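Local coordinates for protein arylamine n-acetyltransferase NAT (Mycobacterium tuberculosis, PDB 4BGF) that probably transfers the acetyl group of acetyl-coenzyme A to the nitrogen of arylamine substrates, at residues A227-A231 with G232-K236; P185-D188 with L189-A192. All coordinates share one frame; numbering follows the deposited sequence.

Contact 1 (A227-A231 with G232-K236); sequences AVHRA and GGTEK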
loop_
_atom_site.group_PDB
_atom_site.type_symbol
_atom_site.label_atom_id
_atom_site.label_comp_id
_atom_site.label_asym_id
_atom_site.label_seq_id
_atom_site.Cartn_x
_atom_site.Cartn_y
_atom_site.Cartn_z
ATOM N N ALA A 227 15.045 -6.106 3.869
ATOM C CA ALA A 227 14.981 -7.077 2.785
ATOM C C ALA A 227 14.748 -6.398 1.430
ATOM O O ALA A 227 14.070 -5.380 1.327
ATOM C CB ALA A 227 13.898 -8.145 3.081
ATOM N N VAL A 228 15.373 -6.955 0.406
ATOM C CA VAL A 228 15.154 -6.542 -0.967
ATOM C C VAL A 228 14.933 -7.778 -1.803
ATOM O O VAL A 228 15.839 -8.619 -1.940
ATOM C CB VAL A 228 16.343 -5.782 -1.545
ATOM C CG1 VAL A 228 15.925 -5.010 -2.784
ATOM C CG2 VAL A 228 16.849 -4.830 -0.531
ATOM N N HIS A 229 13.729 -7.867 -2.372
ATOM C CA HIS A 229 13.344 -8.956 -3.247
ATOM C C HIS A 229 13.627 -8.505 -4.663
ATOM O O HIS A 229 13.064 -7.519 -5.113
ATOM C CB HIS A 229 11.855 -9.291 -3.108
ATOM C CG HIS A 229 11.434 -9.780 -1.744
ATOM N ND1 HIS A 229 11.730 -9.120 -0.568
ATOM C CD2 HIS A 229 10.682 -10.849 -1.388
ATOM C CE1 HIS A 229 11.205 -9.779 0.453
ATOM N NE2 HIS A 229 10.559 -10.828 -0.019
ATOM N N ARG A 230 14.542 -9.208 -5.331
ATOM C CA ARG A 230 14.904 -8.966 -6.723
ATOM C C ARG A 230 14.729 -10.266 -7.472
ATOM O O ARG A 230 14.298 -11.266 -6.897
ATOM C CB ARG A 230 16.369 -8.587 -6.854
ATOM C CG ARG A 230 16.827 -7.537 -5.940
ATOM C CD ARG A 230 18.308 -7.389 -6.059
ATOM N NE ARG A 230 18.816 -6.213 -5.364
ATOM C CZ ARG A 230 18.800 -4.988 -5.872
ATOM N NH1 ARG A 230 18.275 -4.762 -7.070
ATOM N NH2 ARG A 230 19.298 -3.985 -5.170
ATOM N N ALA A 231 15.139 -10.254 -8.738
ATOM C CA ALA A 231 15.043 -11.410 -9.623
ATOM C C ALA A 231 15.889 -12.554 -9.099
ATOM O O ALA A 231 15.435 -13.692 -9.047
ATOM C CB ALA A 231 15.493 -11.029 -11.014
ATOM N N GLY A 232 17.118 -12.241 -8.693
ATOM C CA GLY A 232 18.028 -13.228 -8.128
ATOM C C GLY A 232 17.767 -13.605 -6.677
ATOM O O GLY A 232 18.651 -14.114 -5.994
ATOM N N GLY A 233 16.557 -13.354 -6.202
ATOM C CA GLY A 233 16.176 -13.734 -4.864
ATOM C C GLY A 233 16.316 -12.570 -3.929
ATOM O O GLY A 233 16.412 -11.435 -4.366
ATOM N N THR A 234 16.357 -12.882 -2.643
ATOM C CA THR A 234 16.169 -11.902 -1.591
ATOM C C THR A 234 17.406 -11.740 -0.737
ATOM O O THR A 234 17.937 -12.708 -0.201
ATOM C CB THR A 234 15.008 -12.331 -0.673
ATOM O OG1 THR A 234 13.843 -12.575 -1.466
ATOM C CG2 THR A 234 14.701 -11.266 0.373
ATOM N N GLU A 235 17.842 -10.500 -0.612
ATOM C CA GLU A 235 18.977 -10.146 0.204
ATOM C C GLU A 235 18.525 -9.607 1.549
ATOM O O GLU A 235 17.871 -8.582 1.618
ATOM C CB GLU A 235 19.799 -9.101 -0.531
ATOM C CG GLU A 235 20.608 -8.226 0.364
ATOM C CD GLU A 235 21.178 -7.068 -0.376
ATOM O OE1 GLU A 235 21.493 -7.255 -1.568
ATOM O OE2 GLU A 235 21.279 -5.974 0.229
ATOM N N LYS A 236 18.921 -10.265 2.625
ATOM C CA LYS A 236 18.458 -9.902 3.948
ATOM C C LYS A 236 19.565 -9.371 4.830
ATOM O O LYS A 236 20.714 -9.784 4.734
ATOM C CB LYS A 236 17.855 -11.121 4.621
ATOM C CG LYS A 236 16.550 -11.581 4.024
ATOM C CD LYS A 236 16.222 -13.009 4.433
ATOM C CE LYS A 236 16.079 -13.185 5.953
ATOM N NZ LYS A 236 15.790 -14.594 6.381
#
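A beta hairpin at the edge of the five-stranded antiparallel sheet brings H229 of strand 225-230 beside T234 of strand 233-238. They are a non-hydrogen-bonded pair, and, as in any cross-strand pair, their side chains lie on one face. T234 CG2 sits over the imidazole, 3.9 Å from the centroid of the H229 ring, in CH-pi contact, while T234 OG1 lies above the rim of the same face. With CG2 anti to the backbone N (OG1 chi1 -54°), the threonine turns both branches to the ring, and its beta-branched shape suits a strand. V228 and E235 are a hydrogen-bonded pair: V228 N reaches E235 O at 3.2 Å and E235 N returns to V228 O at 3.1 Å. Buried V228 packs on A217 and W219. On its face R230 stretches from CG to NE, with V228 CG1 under the rim of one guanidinium face, and its NH1 salt-bridges D216. R230 and G233 pair through two bonds, R230 N to G233 O being 3.1 Å. At phi 97° and psi -162° a CB on G233 would press on G232 O, so glycine fits; A231 and G232 form the corners of the type I turn closing the hairpin.

Contact 2 (P185-D188 with L189-A192); sequences PQID and LKVA
The first turns of helix 186-198 form this local contact, in which the side chains of Q186 and L189, one turn apart, meet on the side that faces helix 70-83 and strand 87-95. Q186 NE2 comes within 4.1 Å of L189 CD1, a loose van der Waals approach of the amide to a methyl. The glutamine chain bends at chi2 (-64°), which folds its amide back, and the two side chains cross at a slant. L189 is the buried residue here: its CG lies 3.6 Å from P185 O, and its side chain packs against F71, L52 and R90, a place that suits an aliphatic side chain. On the outer side, I187 CD1 approaches K190 CD at 4.2 Å, so an aliphatic lysine stem runs past isoleucine before NZ heads for a weak, long ion pair with D50. K190, V191 and A192 N donate i to i-4 hydrogen bonds to the O atoms of Q186, I187 and D188. The earlier bond, L189 N to P185 O at 3.5 Å, is weak. P185 occupies the N-cap, where a ring that lacks an N-H costs the helix no bond. A192 also touches F71, near a probable Cys-His-Asp triad of C70, H110 and D127. The arrangement is that of an amphipathic alpha-helix start, with proline at the N-cap position, laid against the fold by its leucine side.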
loop_
_atom_site.group_PDB
_atom_site.type_symbol
_atom_site.label_atom_id
_atom_site.label_comp_id
_atom_site.label_asym_id
_atom_site.label_seq_id
_atom_site.Cartn_x
_atom_site.Cartn_y
_atom_site.Cartn_z
ATOM N N PRO A 185 -18.518 2.252 2.085
ATOM C CA PRO A 185 -18.653 3.681 2.332
ATOM C C PRO A 185 -17.542 4.177 3.237
ATOM O O PRO A 185 -16.914 3.335 3.871
ATOM C CB PRO A 185 -20.013 3.797 3.007
ATOM C CG PRO A 185 -20.207 2.510 3.671
ATOM C CD PRO A 185 -19.495 1.473 2.859
ATOM N N GLN A 186 -17.293 5.483 3.292
ATOM C CA GLN A 186 -16.136 5.981 4.006
ATOM C C GLN A 186 -16.180 5.547 5.475
ATOM O O GLN A 186 -15.154 5.238 6.076
ATOM C CB GLN A 186 -16.056 7.504 3.892
ATOM C CG GLN A 186 -15.628 7.986 2.542
ATOM C CD GLN A 186 -14.221 7.543 2.251
ATOM O OE1 GLN A 186 -13.361 7.676 3.105
ATOM N NE2 GLN A 186 -13.985 6.968 1.071
ATOM N N ILE A 187 -17.375 5.492 6.032
ATOM C CA ILE A 187 -17.503 5.272 7.446
ATOM C C ILE A 187 -16.962 3.880 7.797
ATOM O O ILE A 187 -16.247 3.728 8.781
ATOM C CB ILE A 187 -18.927 5.568 7.956
ATOM C CG1 ILE A 187 -19.072 5.270 9.438
ATOM C CG2 ILE A 187 -19.961 4.783 7.214
ATOM C CD1 ILE A 187 -18.256 6.127 10.310
ATOM N N ASP A 188 -17.228 2.883 6.960
ATOM C CA ASP A 188 -16.805 1.542 7.268
ATOM C C ASP A 188 -15.294 1.357 7.138
ATOM O O ASP A 188 -14.714 0.534 7.840
ATOM C CB ASP A 188 -17.532 0.511 6.421
ATOM C CG ASP A 188 -19.048 0.483 6.635
ATOM O OD1 ASP A 188 -19.610 1.001 7.630
ATOM O OD2 ASP A 188 -19.698 -0.115 5.777
ATOM N N LEU A 189 -14.656 2.072 6.223
ATOM C CA LEU A 189 -13.204 2.097 6.123
ATOM C C LEU A 189 -12.593 2.788 7.351
ATOM O O LEU A 189 -11.545 2.418 7.820
ATOM C CB LEU A 189 -12.811 2.856 4.858
ATOM C CG LEU A 189 -13.506 2.375 3.604
ATOM C CD1 LEU A 189 -13.016 3.267 2.548
ATOM C CD2 LEU A 189 -13.166 0.950 3.272
ATOM N N LYS A 190 -13.266 3.812 7.863
ATOM C CA LYS A 190 -12.850 4.468 9.095
ATOM C C LYS A 190 -12.875 3.494 10.286
ATOM O O LYS A 190 -11.960 3.481 11.100
ATOM C CB LYS A 190 -13.764 5.642 9.364
ATOM C CG LYS A 190 -13.389 6.492 10.541
ATOM C CD LYS A 190 -14.341 7.682 10.733
ATOM C CE LYS A 190 -13.946 8.541 11.904
ATOM N NZ LYS A 190 -13.818 7.750 13.091
ATOM N N VAL A 191 -13.923 2.680 10.362
ATOM C CA VAL A 191 -14.084 1.688 11.425
ATOM C C VAL A 191 -12.971 0.641 11.386
ATOM O O VAL A 191 -12.442 0.235 12.424
ATOM C CB VAL A 191 -15.477 1.039 11.338
ATOM C CG1 VAL A 191 -15.580 -0.182 12.189
ATOM C CG2 VAL A 191 -16.507 2.036 11.787
ATOM N N ALA A 192 -12.625 0.222 10.176
ATOM C CA ALA A 192 -11.568 -0.762 9.950
ATOM C C ALA A 192 -10.196 -0.195 10.256
ATOM O O ALA A 192 -9.371 -0.818 10.941
ATOM C CB ALA A 192 -11.617 -1.229 8.518
#

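Along the chain contact 2 comes first and contact 1 follows; they are in series, neither enclosing nor crossing the other. Contact 2 joins neighbouring turns at the start of helix 186-198, which follows strand 173-179 of the seven-stranded sheet and rests on helix 70-83 and strand 87-95. The chain then passes helix 203-206 and runs up and down through strands 209-214 and 217-222 before contact 1 closes the last hairpin, where strand 233-238 is an outermost strand of the five-stranded sheet. Their centres are 35 Å apart on opposite sides of the chain's centre, and the nearest atoms about 25 Å, so the two do not touch and belong to separate parts of the fold.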